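Local coordinates for N-acetylgalactosaminyltransferase 7 (Homo sapiens, PDB 6IWR), which is a glycosyltransferase that joins a GT-A-type domain to a ricin-type beta-trefoil lectin domain, at residues G475-F480 / Q509-N514; G494-L499 / K534-H539; A516-Q521 / E544-Q549; W548-N553 / W589-I594. One frame throughout, in Å; residues are numbered along the deposited sequence.

How the interactions relate
All four contacts lie in the beta-trefoil lectin part of the chain. Interactions 1 and 4 are the more buried, and their centres are about 6 Å apart. They meet where strands 476-479 and 589-592 pair. Interactions 2 and 3 are partly buried. Interactions 3 and 4 share W548 and Q549 on strand 548-551. Interactions 1 and 3 touch through the neighbouring strands 511-514 and 519-521. The chemistry differs with place. Interaction 1 is a backbone pair with a water at its end. Interaction 2 has three backbone bonds around a single bridge, flanked by a lysine-covered ring. Interaction 3 combines accepting carbonyls with leucine-on-indole packing. Interaction 4 is made by side chains reaching a crossing strand.

Interaction 1: G475-F480 / Q509-N514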
# COMPACT_ATOMS: atom_id res chain seq x y z
N GLY A 475 4.95 -21.20 13.05
CA GLY A 475 5.44 -21.65 11.76
C GLY A 475 4.44 -21.41 10.64
O GLY A 475 3.51 -20.59 10.78
N GLU A 476 4.65 -22.09 9.51
CA GLU A 476 3.61 -22.20 8.50
C GLU A 476 2.42 -22.98 9.07
O GLU A 476 2.56 -23.83 9.95
CB GLU A 476 4.15 -22.92 7.26
CG GLU A 476 4.42 -24.41 7.49
CD GLU A 476 4.95 -25.14 6.27
OE1 GLU A 476 5.06 -26.38 6.33
OE2 GLU A 476 5.26 -24.49 5.25
N ILE A 477 1.24 -22.67 8.56
CA ILE A 477 0.05 -23.46 8.83
C ILE A 477 -0.30 -24.16 7.52
O ILE A 477 -0.94 -23.59 6.63
CB ILE A 477 -1.11 -22.62 9.35
CG1 ILE A 477 -0.69 -21.94 10.66
CG2 ILE A 477 -2.32 -23.51 9.61
CD1 ILE A 477 -1.75 -21.00 11.26
N ARG A 478 0.16 -25.40 7.39
CA ARG A 478 0.12 -26.14 6.14
C ARG A 478 -1.01 -27.16 6.18
O ARG A 478 -1.29 -27.75 7.22
CB ARG A 478 1.46 -26.83 5.89
CG ARG A 478 1.49 -27.74 4.69
CD ARG A 478 2.75 -28.56 4.70
NE ARG A 478 3.89 -27.72 4.37
CZ ARG A 478 4.46 -27.63 3.16
NH1 ARG A 478 5.49 -26.82 2.97
NH2 ARG A 478 3.98 -28.34 2.15
N GLY A 479 -1.66 -27.36 5.04
CA GLY A 479 -2.69 -28.38 4.95
C GLY A 479 -2.07 -29.77 4.99
O GLY A 479 -1.17 -30.09 4.21
N PHE A 480 -2.55 -30.60 5.93
CA PHE A 480 -1.96 -31.91 6.19
C PHE A 480 -1.80 -32.69 4.90
O PHE A 480 -2.78 -32.95 4.19
CB PHE A 480 -2.83 -32.69 7.18
CG PHE A 480 -2.28 -34.05 7.56
CD1 PHE A 480 -1.07 -34.15 8.26
CD2 PHE A 480 -2.97 -35.23 7.23
CE1 PHE A 480 -0.55 -35.41 8.61
CE2 PHE A 480 -2.45 -36.50 7.58
CZ PHE A 480 -1.24 -36.58 8.27
N GLN A 509 3.25 -16.27 5.26
CA GLN A 509 2.80 -17.63 5.50
C GLN A 509 3.26 -18.15 6.85
O GLN A 509 3.31 -19.37 7.06
CB GLN A 509 3.29 -18.55 4.39
CG GLN A 509 2.57 -18.35 3.11
CD GLN A 509 2.97 -19.37 2.07
OE1 GLN A 509 3.83 -20.23 2.31
NE2 GLN A 509 2.33 -19.30 0.90
N LEU A 510 3.57 -17.25 7.78
CA LEU A 510 4.07 -17.59 9.11
C LEU A 510 3.08 -17.13 10.17
O LEU A 510 2.57 -16.01 10.10
CB LEU A 510 5.41 -16.92 9.35
CG LEU A 510 6.17 -17.38 10.58
CD1 LEU A 510 7.13 -18.47 10.14
CD2 LEU A 510 6.89 -16.21 11.28
N PHE A 511 2.81 -17.99 11.14
CA PHE A 511 1.89 -17.65 12.23
C PHE A 511 2.45 -18.18 13.54
O PHE A 511 3.36 -19.01 13.57
CB PHE A 511 0.49 -18.20 11.97
CG PHE A 511 -0.14 -17.64 10.72
CD1 PHE A 511 0.09 -18.24 9.48
CD2 PHE A 511 -0.95 -16.51 10.79
CE1 PHE A 511 -0.48 -17.71 8.34
CE2 PHE A 511 -1.52 -15.98 9.65
CZ PHE A 511 -1.30 -16.59 8.43
N ARG A 512 1.92 -17.67 14.64
CA ARG A 512 2.22 -18.24 15.95
C ARG A 512 0.93 -18.29 16.74
O ARG A 512 0.05 -17.44 16.59
CB ARG A 512 3.31 -17.45 16.72
CG ARG A 512 3.04 -15.97 16.80
CD ARG A 512 4.28 -15.18 17.12
NE ARG A 512 4.00 -14.30 18.25
CZ ARG A 512 3.50 -13.08 18.13
NH1 ARG A 512 3.23 -12.55 16.93
NH2 ARG A 512 3.27 -12.37 19.24
N ILE A 513 0.81 -19.32 17.58
CA ILE A 513 -0.32 -19.45 18.49
C ILE A 513 0.18 -19.28 19.91
O ILE A 513 1.17 -19.91 20.32
CB ILE A 513 -1.06 -20.79 18.31
CG1 ILE A 513 -2.44 -20.69 18.95
CG2 ILE A 513 -0.32 -21.88 19.00
CD1 ILE A 513 -3.20 -21.94 18.87
N ASN A 514 -0.53 -18.45 20.67
CA ASN A 514 -0.30 -18.06 22.04
C ASN A 514 -0.68 -19.15 23.03
O ASN A 514 -1.58 -19.96 22.78
CB ASN A 514 -1.18 -16.87 22.39
CG ASN A 514 -0.43 -15.64 22.49
OD1 ASN A 514 0.80 -15.69 22.53
ND2 ASN A 514 -1.13 -14.52 22.56
O HOH W 1 1.24 -20.86 6.35
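G475 and F511 form an antiparallel hydrogen-bonded pair. G475 N gives a bond to F511 O at 2.8 Å. F511 N returns one to G475 O at 2.7 Å.

Past this pair a water takes over the polar link. It accepts from I477 N at 2.9 Å and donates to Q509 O at 2.6 Å. E476 CA also comes close to Q509 O, as a CA-H...O contact. The side-chain amide of Q509 is engaged elsewhere, with the backbone of P501 and H503.

The apolar part is I477 against F511. CG1 of I477 stands beside the backbone N (chi1 -60°), and CD1 at its end lies 3.7 Å from F511 CB. The two side chains cross at about a right angle. L510 adds CD1, 3.9 Å from G475 CA.

One ion pair lies within 475-480. R478 grips E476 side-on. NE meets OE1 at 2.6 Å; OE1 lies in the guanidinium plane, while NE approaches it from above the carboxylate plane. NH1 makes a longer bond to OE2. N592 ND2 also bonds E476 OE1.

The chain turns a corner at G475. There it leaves the side of strand 511-514 and goes on as strand 476-479, which pairs with strand 589-592. Both segments belong to the beta-trefoil domain, which is of the ricin type.

Interaction 2: G494-L499 / K534-H539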
# COMPACT_ATOMS: atom_id res chain seq x y z
N GLY A 494 -8.66 -6.17 9.19
CA GLY A 494 -9.95 -6.47 8.62
C GLY A 494 -9.92 -7.39 7.41
O GLY A 494 -10.95 -8.00 7.11
N GLY A 495 -8.78 -7.51 6.71
CA GLY A 495 -8.70 -8.35 5.53
C GLY A 495 -8.93 -9.81 5.86
O GLY A 495 -8.85 -10.24 7.01
N PHE A 496 -9.21 -10.58 4.82
CA PHE A 496 -9.49 -12.01 4.97
C PHE A 496 -8.31 -12.85 4.51
O PHE A 496 -7.79 -12.66 3.40
CB PHE A 496 -10.74 -12.41 4.22
CG PHE A 496 -11.97 -11.80 4.76
CD1 PHE A 496 -12.35 -12.05 6.07
CD2 PHE A 496 -12.76 -10.98 3.97
CE1 PHE A 496 -13.49 -11.48 6.59
CE2 PHE A 496 -13.91 -10.40 4.48
CZ PHE A 496 -14.28 -10.65 5.79
N VAL A 497 -7.90 -13.77 5.36
CA VAL A 497 -6.78 -14.65 5.11
C VAL A 497 -7.20 -15.68 4.08
O VAL A 497 -8.36 -16.07 4.02
CB VAL A 497 -6.34 -15.28 6.45
CG1 VAL A 497 -6.60 -16.77 6.50
CG2 VAL A 497 -4.92 -14.92 6.79
N GLU A 498 -6.26 -16.10 3.23
CA GLU A 498 -6.55 -17.03 2.14
C GLU A 498 -5.61 -18.23 2.20
O GLU A 498 -4.74 -18.34 3.07
CB GLU A 498 -6.43 -16.34 0.78
CG GLU A 498 -6.92 -14.91 0.81
CD GLU A 498 -6.76 -14.22 -0.53
OE1 GLU A 498 -6.45 -14.91 -1.52
OE2 GLU A 498 -6.95 -12.98 -0.59
N LEU A 499 -5.81 -19.13 1.24
CA LEU A 499 -4.95 -20.29 1.05
C LEU A 499 -4.05 -20.03 -0.15
O LEU A 499 -4.49 -19.51 -1.17
CB LEU A 499 -5.77 -21.56 0.84
CG LEU A 499 -5.08 -22.91 1.04
CD1 LEU A 499 -4.95 -23.18 2.52
CD2 LEU A 499 -5.81 -24.06 0.32
N LYS A 534 -15.58 -16.75 7.31
CA LYS A 534 -14.23 -16.41 6.92
C LYS A 534 -13.40 -16.04 8.14
O LYS A 534 -13.91 -15.60 9.17
CB LYS A 534 -14.21 -15.23 5.95
CG LYS A 534 -14.84 -15.49 4.62
CD LYS A 534 -15.49 -14.20 4.13
CE LYS A 534 -15.00 -13.77 2.76
NZ LYS A 534 -16.16 -13.45 1.87
N VAL A 535 -12.09 -16.24 8.00
CA VAL A 535 -11.11 -15.89 9.00
C VAL A 535 -10.48 -14.58 8.59
O VAL A 535 -9.94 -14.45 7.48
CB VAL A 535 -10.06 -16.99 9.14
CG1 VAL A 535 -9.02 -16.60 10.17
CG2 VAL A 535 -10.75 -18.26 9.50
N MET A 536 -10.54 -13.62 9.48
CA MET A 536 -10.11 -12.26 9.25
C MET A 536 -8.84 -12.00 10.06
O MET A 536 -8.56 -12.70 11.03
CB MET A 536 -11.26 -11.33 9.65
CG MET A 536 -11.10 -9.84 9.40
SD MET A 536 -12.48 -9.01 10.20
CE MET A 536 -12.53 -9.91 11.75
N ILE A 537 -8.08 -10.99 9.64
CA ILE A 537 -6.86 -10.54 10.31
C ILE A 537 -7.11 -9.11 10.80
O ILE A 537 -7.50 -8.25 10.00
CB ILE A 537 -5.66 -10.56 9.35
CG1 ILE A 537 -4.81 -11.78 9.54
CG2 ILE A 537 -4.71 -9.43 9.66
CD1 ILE A 537 -3.34 -11.42 9.38
N THR A 538 -6.88 -8.85 12.09
CA THR A 538 -7.04 -7.48 12.59
C THR A 538 -6.01 -7.18 13.64
O THR A 538 -5.26 -8.05 14.08
CB THR A 538 -8.39 -7.22 13.26
OG1 THR A 538 -9.26 -8.35 13.12
CG2 THR A 538 -9.03 -5.98 12.68
N HIS A 539 -6.03 -5.92 14.08
CA HIS A 539 -5.18 -5.52 15.19
C HIS A 539 -5.66 -6.15 16.49
O HIS A 539 -6.86 -6.32 16.74
CB HIS A 539 -5.12 -4.00 15.32
CG HIS A 539 -4.16 -3.55 16.37
ND1 HIS A 539 -4.55 -2.82 17.48
CD2 HIS A 539 -2.83 -3.77 16.51
CE1 HIS A 539 -3.49 -2.59 18.24
NE2 HIS A 539 -2.44 -3.16 17.68
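In F496 and K534, which touch, CG stands beside the backbone N (chi1 -66° and -65°). The K534 chain bends at each later torsion and lies across the ring. This contact joins 494-497, just before strand 498-501, to strand 534-539 within the beta-trefoil domain. K534 CD sits over the ring centre, 4.0 Å from the F496 centroid, as a CH-pi contact. The opposite face has G494 O above its centre.

M536 comes at the same ring from another side. Its CB is 3.8 Å from F496 CE1. Its SD stands obliquely to the ring, 5.4 Å from the F496 centroid, in a Met-aromatic contact.

Three backbone bonds run beside these side chains, around a single bridge between F496 and M536. G494 N donates to I537 O. I537 N donates to G495 O at 2.8 Å. V497 N donates to V535 O at 3.0 Å.

On the inner side V497 CG2 meets I537 CG1 at 4.2 Å, crossing at about a right angle. V575 packs on both V497 and V535. V535 O accepts from V497 N and also lies in plane at the edge of the F496 ring.

Interaction 3: A516-Q521 / E544-Q549; sequences ANQLMQ and EFKEWQ
N517 and W548 are joined by a backbone hydrogen bond. W548 N donates to N517 O at 3.1 Å. E547 N makes a second, weak bond to the same oxygen at 2.9 Å. E547 N also has a weak bond to F545 O. This belongs to an inverse gamma turn centred on K546. At this turn the N-H groups of E547, weakly, and W548 both bond N517 O.

A side-chain bond lies further along. Q518 CG stands beside the backbone N (chi1 -52°), and the chain is extended beyond it. Q518 NE2 donates to E544 O at 2.9 Å, with that oxygen near the amide plane. N541 O is a weak second acceptor for NE2.

The apolar part is L519 on the W548 indole. L519 CD1 lies over one face, 4.2 Å from the centroid of the five-membered ring and only 4° off its normal. L519 CB comes 3.5 Å from W548 CD1. The indole is held from outside, since NE1 bonds L526 O. K546 CB and CG lie against A516 O.

Both segments belong to the beta-trefoil domain, and their touching parts run 83° apart. Main-chain carbonyls accept all three bonds across the contact, two from backbone N-H and one from the Q518 amide. L519 and W548 supply the packing next to them.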
# COMPACT_ATOMS: atom_id res chain seq x y z
N ALA A 516 -2.23 -17.77 25.24
CA ALA A 516 -3.49 -17.08 25.47
C ALA A 516 -4.53 -17.41 24.41
O ALA A 516 -5.60 -16.80 24.38
CB ALA A 516 -3.27 -15.57 25.52
N ASN A 517 -4.24 -18.38 23.55
CA ASN A 517 -5.18 -18.77 22.52
C ASN A 517 -5.30 -17.72 21.42
O ASN A 517 -6.34 -17.60 20.77
CB ASN A 517 -6.54 -19.08 23.15
CG ASN A 517 -6.49 -20.26 24.11
OD1 ASN A 517 -6.18 -21.37 23.69
ND2 ASN A 517 -6.79 -20.04 25.38
N GLN A 518 -4.24 -16.94 21.18
CA GLN A 518 -4.25 -15.98 20.09
C GLN A 518 -3.47 -16.54 18.91
O GLN A 518 -2.35 -17.04 19.08
CB GLN A 518 -3.68 -14.63 20.54
CG GLN A 518 -4.33 -14.06 21.82
CD GLN A 518 -3.79 -12.67 22.21
OE1 GLN A 518 -2.59 -12.50 22.50
NE2 GLN A 518 -4.67 -11.67 22.23
N LEU A 519 -4.07 -16.48 17.72
CA LEU A 519 -3.42 -16.86 16.47
C LEU A 519 -2.92 -15.58 15.80
O LEU A 519 -3.72 -14.79 15.30
CB LEU A 519 -4.38 -17.61 15.56
CG LEU A 519 -3.92 -18.92 14.92
CD1 LEU A 519 -4.84 -19.24 13.77
CD2 LEU A 519 -2.47 -18.88 14.47
N MET A 520 -1.61 -15.41 15.75
CA MET A 520 -1.02 -14.15 15.35
C MET A 520 -0.05 -14.19 14.19
O MET A 520 0.71 -15.11 14.03
CB MET A 520 -0.34 -13.54 16.56
CG MET A 520 -1.31 -13.12 17.63
SD MET A 520 -0.53 -12.80 19.20
CE MET A 520 0.14 -11.19 18.89
N GLN A 521 -0.10 -13.15 13.36
CA GLN A 521 0.94 -12.83 12.41
C GLN A 521 1.36 -11.41 12.73
O GLN A 521 0.52 -10.54 12.80
CB GLN A 521 0.42 -12.90 10.98
CG GLN A 521 1.42 -12.50 9.91
CD GLN A 521 0.96 -12.84 8.51
OE1 GLN A 521 0.33 -12.03 7.86
NE2 GLN A 521 1.27 -14.02 8.06
N GLU A 544 -7.86 -9.84 23.49
CA GLU A 544 -8.77 -9.78 22.37
C GLU A 544 -8.55 -10.99 21.48
O GLU A 544 -7.40 -11.35 21.18
CB GLU A 544 -8.58 -8.48 21.59
CG GLU A 544 -9.78 -7.55 21.64
CD GLU A 544 -9.51 -6.21 20.98
OE1 GLU A 544 -8.32 -5.84 20.84
OE2 GLU A 544 -10.50 -5.53 20.59
N PHE A 545 -9.64 -11.64 21.07
CA PHE A 545 -9.57 -12.75 20.14
C PHE A 545 -8.78 -13.93 20.72
O PHE A 545 -8.08 -14.64 19.98
CB PHE A 545 -8.97 -12.29 18.82
CG PHE A 545 -9.53 -11.01 18.32
CD1 PHE A 545 -10.89 -10.86 18.16
CD2 PHE A 545 -8.70 -9.93 18.03
CE1 PHE A 545 -11.41 -9.67 17.70
CE2 PHE A 545 -9.22 -8.73 17.57
CZ PHE A 545 -10.57 -8.61 17.40
N LYS A 546 -8.86 -14.14 22.04
CA LYS A 546 -8.31 -15.34 22.67
C LYS A 546 -9.16 -16.54 22.28
O LYS A 546 -9.83 -17.12 23.13
CB LYS A 546 -8.28 -15.19 24.19
CG LYS A 546 -7.44 -14.03 24.71
CD LYS A 546 -8.07 -13.41 25.97
CE LYS A 546 -7.28 -13.69 27.23
NZ LYS A 546 -6.98 -15.14 27.39
N GLU A 547 -9.14 -16.95 21.01
CA GLU A 547 -10.24 -17.78 20.57
C GLU A 547 -9.84 -19.00 19.73
O GLU A 547 -10.68 -19.56 19.02
CB GLU A 547 -11.23 -16.90 19.80
CG GLU A 547 -10.64 -16.26 18.56
CD GLU A 547 -11.66 -15.45 17.79
OE1 GLU A 547 -12.08 -14.36 18.27
OE2 GLU A 547 -12.07 -15.90 16.70
N TRP A 548 -8.59 -19.47 19.82
CA TRP A 548 -8.14 -20.63 19.06
C TRP A 548 -7.43 -21.61 19.98
O TRP A 548 -6.73 -21.21 20.92
CB TRP A 548 -7.17 -20.23 17.90
CG TRP A 548 -7.75 -19.29 16.91
CD1 TRP A 548 -7.61 -17.93 16.89
CD2 TRP A 548 -8.61 -19.62 15.80
NE1 TRP A 548 -8.31 -17.39 15.82
CE2 TRP A 548 -8.93 -18.40 15.14
CE3 TRP A 548 -9.12 -20.83 15.29
CZ2 TRP A 548 -9.76 -18.35 14.00
CZ3 TRP A 548 -9.93 -20.79 14.15
CH2 TRP A 548 -10.24 -19.55 13.52
N GLN A 549 -7.63 -22.89 19.74
CA GLN A 549 -6.77 -23.88 20.36
C GLN A 549 -6.30 -24.85 19.29
O GLN A 549 -7.06 -25.24 18.41
CB GLN A 549 -7.49 -24.60 21.50
CG GLN A 549 -8.37 -25.75 21.11
CD GLN A 549 -8.74 -26.56 22.33
OE1 GLN A 549 -8.00 -26.59 23.31
NE2 GLN A 549 -9.89 -27.23 22.28

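Interaction 4: W548-N553 / W589-I594; sequences WQYFKN and WEMNNI
Y550 and K552 reach across to M591 with their side-chain ends. Y550 OH receives a weak bond from M591 N at 3.1 Å. K552 NZ donates to M591 O at 3.0 Å. NZ also bonds Y550 OH at 3.0 Å, which ties the two reaching groups to each other. The apolar touch is M591 CB against Y550 CZ at 3.7 Å. M591 SD lies obliquely to the ring, 4.9 Å from the Y550 centroid, in a Met-aromatic contact.

Y550 CG is anti to the backbone N (chi1 166°). K552 CG is anti as well (chi1 -176°), but its chain bends at the third and fourth torsions, and the amine ends beside the phenol. K552 N itself lies over the centre of the Y550 ring.

Strands 548-551 and 589-592 cross at -87°, with axes 8.8 Å apart. They belong to different two-stranded sheets of the beta-trefoil fold, one pairing with strand 556-559 and the other with strand 476-479. The link runs from the side chains of Y550 and K552 to the backbone and side chain of M591.

Around these groups, D473 forms a salt bridge with K552 NZ, which probably steadies its charge. F557 stacks on Y550, and I513 packs against it. I477 and F511 pack on M591. At the start of the strand, W589 bonds L566 O through NE1.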
# COMPACT_ATOMS: atom_id res chain seq x y z
N TRP A 548 -8.59 -19.47 19.82
CA TRP A 548 -8.14 -20.63 19.06
C TRP A 548 -7.43 -21.61 19.98
O TRP A 548 -6.73 -21.21 20.92
CB TRP A 548 -7.17 -20.23 17.90
CG TRP A 548 -7.75 -19.29 16.91
CD1 TRP A 548 -7.61 -17.93 16.89
CD2 TRP A 548 -8.61 -19.62 15.80
NE1 TRP A 548 -8.31 -17.39 15.82
CE2 TRP A 548 -8.93 -18.40 15.14
CE3 TRP A 548 -9.12 -20.83 15.29
CZ2 TRP A 548 -9.76 -18.35 14.00
CZ3 TRP A 548 -9.93 -20.79 14.15
CH2 TRP A 548 -10.24 -19.55 13.52
N GLN A 549 -7.63 -22.89 19.74
CA GLN A 549 -6.77 -23.88 20.36
C GLN A 549 -6.30 -24.85 19.29
O GLN A 549 -7.06 -25.24 18.41
CB GLN A 549 -7.49 -24.60 21.50
CG GLN A 549 -8.37 -25.75 21.11
CD GLN A 549 -8.74 -26.56 22.33
OE1 GLN A 549 -8.00 -26.59 23.31
NE2 GLN A 549 -9.89 -27.23 22.28
N TYR A 550 -5.01 -25.18 19.36
CA TYR A 550 -4.32 -25.95 18.33
C TYR A 550 -3.87 -27.27 18.95
O TYR A 550 -2.99 -27.28 19.81
CB TYR A 550 -3.10 -25.19 17.80
CG TYR A 550 -2.13 -26.02 16.98
CD1 TYR A 550 -2.58 -26.84 15.94
CD2 TYR A 550 -0.76 -26.00 17.25
CE1 TYR A 550 -1.70 -27.62 15.18
CE2 TYR A 550 0.14 -26.76 16.50
CZ TYR A 550 -0.34 -27.57 15.47
OH TYR A 550 0.54 -28.33 14.73
N PHE A 551 -4.47 -28.37 18.49
CA PHE A 551 -4.04 -29.71 18.89
C PHE A 551 -3.10 -30.27 17.82
O PHE A 551 -3.54 -30.56 16.70
CB PHE A 551 -5.24 -30.63 19.12
CG PHE A 551 -6.08 -30.25 20.32
CD1 PHE A 551 -5.49 -29.74 21.47
CD2 PHE A 551 -7.47 -30.39 20.29
CE1 PHE A 551 -6.26 -29.40 22.57
CE2 PHE A 551 -8.23 -30.04 21.38
CZ PHE A 551 -7.62 -29.55 22.53
N LYS A 552 -1.82 -30.43 18.16
CA LYS A 552 -0.85 -30.81 17.13
C LYS A 552 -1.09 -32.24 16.64
O LYS A 552 -1.15 -32.48 15.43
CB LYS A 552 0.58 -30.64 17.65
CG LYS A 552 1.64 -30.93 16.62
CD LYS A 552 3.04 -30.67 17.14
CE LYS A 552 3.60 -29.37 16.59
NZ LYS A 552 3.34 -29.16 15.15
N ASN A 553 -1.23 -33.19 17.57
CA ASN A 553 -1.44 -34.59 17.18
C ASN A 553 -2.75 -34.79 16.40
O ASN A 553 -2.77 -35.47 15.37
CB ASN A 553 -1.41 -35.48 18.43
CG ASN A 553 -1.17 -36.94 18.11
OD1 ASN A 553 -2.12 -37.72 18.02
ND2 ASN A 553 0.10 -37.31 17.92
N TRP A 589 -4.50 -29.89 9.73
CA TRP A 589 -3.47 -28.88 9.54
C TRP A 589 -2.24 -29.26 10.34
O TRP A 589 -2.36 -29.88 11.40
CB TRP A 589 -3.91 -27.50 10.03
CG TRP A 589 -5.13 -27.02 9.42
CD1 TRP A 589 -6.41 -27.23 9.85
CD2 TRP A 589 -5.22 -26.20 8.25
NE1 TRP A 589 -7.30 -26.60 9.01
CE2 TRP A 589 -6.60 -25.96 8.02
CE3 TRP A 589 -4.28 -25.65 7.37
CZ2 TRP A 589 -7.04 -25.21 6.95
CZ3 TRP A 589 -4.73 -24.89 6.32
CH2 TRP A 589 -6.09 -24.68 6.12
N GLU A 590 -1.07 -28.86 9.85
CA GLU A 590 0.17 -28.90 10.62
C GLU A 590 0.70 -27.49 10.83
O GLU A 590 0.46 -26.58 10.03
CB GLU A 590 1.25 -29.76 9.95
CG GLU A 590 1.01 -30.26 8.55
CD GLU A 590 2.14 -31.17 8.06
OE1 GLU A 590 3.09 -31.37 8.83
OE2 GLU A 590 2.08 -31.71 6.93
N MET A 591 1.45 -27.31 11.91
CA MET A 591 2.20 -26.07 12.12
C MET A 591 3.67 -26.42 12.23
O MET A 591 4.12 -26.98 13.24
CB MET A 591 1.71 -25.30 13.35
CG MET A 591 2.16 -23.83 13.39
SD MET A 591 1.37 -22.95 14.77
CE MET A 591 1.18 -21.28 14.16
N ASN A 592 4.42 -26.06 11.21
CA ASN A 592 5.82 -26.42 11.09
C ASN A 592 6.66 -25.17 11.23
O ASN A 592 6.35 -24.13 10.63
CB ASN A 592 6.07 -27.09 9.74
CG ASN A 592 5.11 -28.19 9.50
OD1 ASN A 592 5.01 -29.09 10.32
ND2 ASN A 592 4.33 -28.11 8.42
N ASN A 593 7.71 -25.27 12.03
CA ASN A 593 8.65 -24.17 12.12
C ASN A 593 9.28 -23.95 10.77
O ASN A 593 9.70 -24.89 10.09
CB ASN A 593 9.76 -24.45 13.14
CG ASN A 593 9.25 -24.59 14.55
OD1 ASN A 593 9.89 -25.24 15.36
ND2 ASN A 593 8.08 -24.00 14.84
N ILE A 594 9.35 -22.69 10.38
CA ILE A 594 10.14 -22.30 9.23
C ILE A 594 11.44 -21.70 9.75
O ILE A 594 11.43 -20.75 10.53
CB ILE A 594 9.36 -21.31 8.36
CG1 ILE A 594 8.07 -21.99 7.92
CG2 ILE A 594 10.18 -20.95 7.15
CD1 ILE A 594 8.31 -23.34 7.32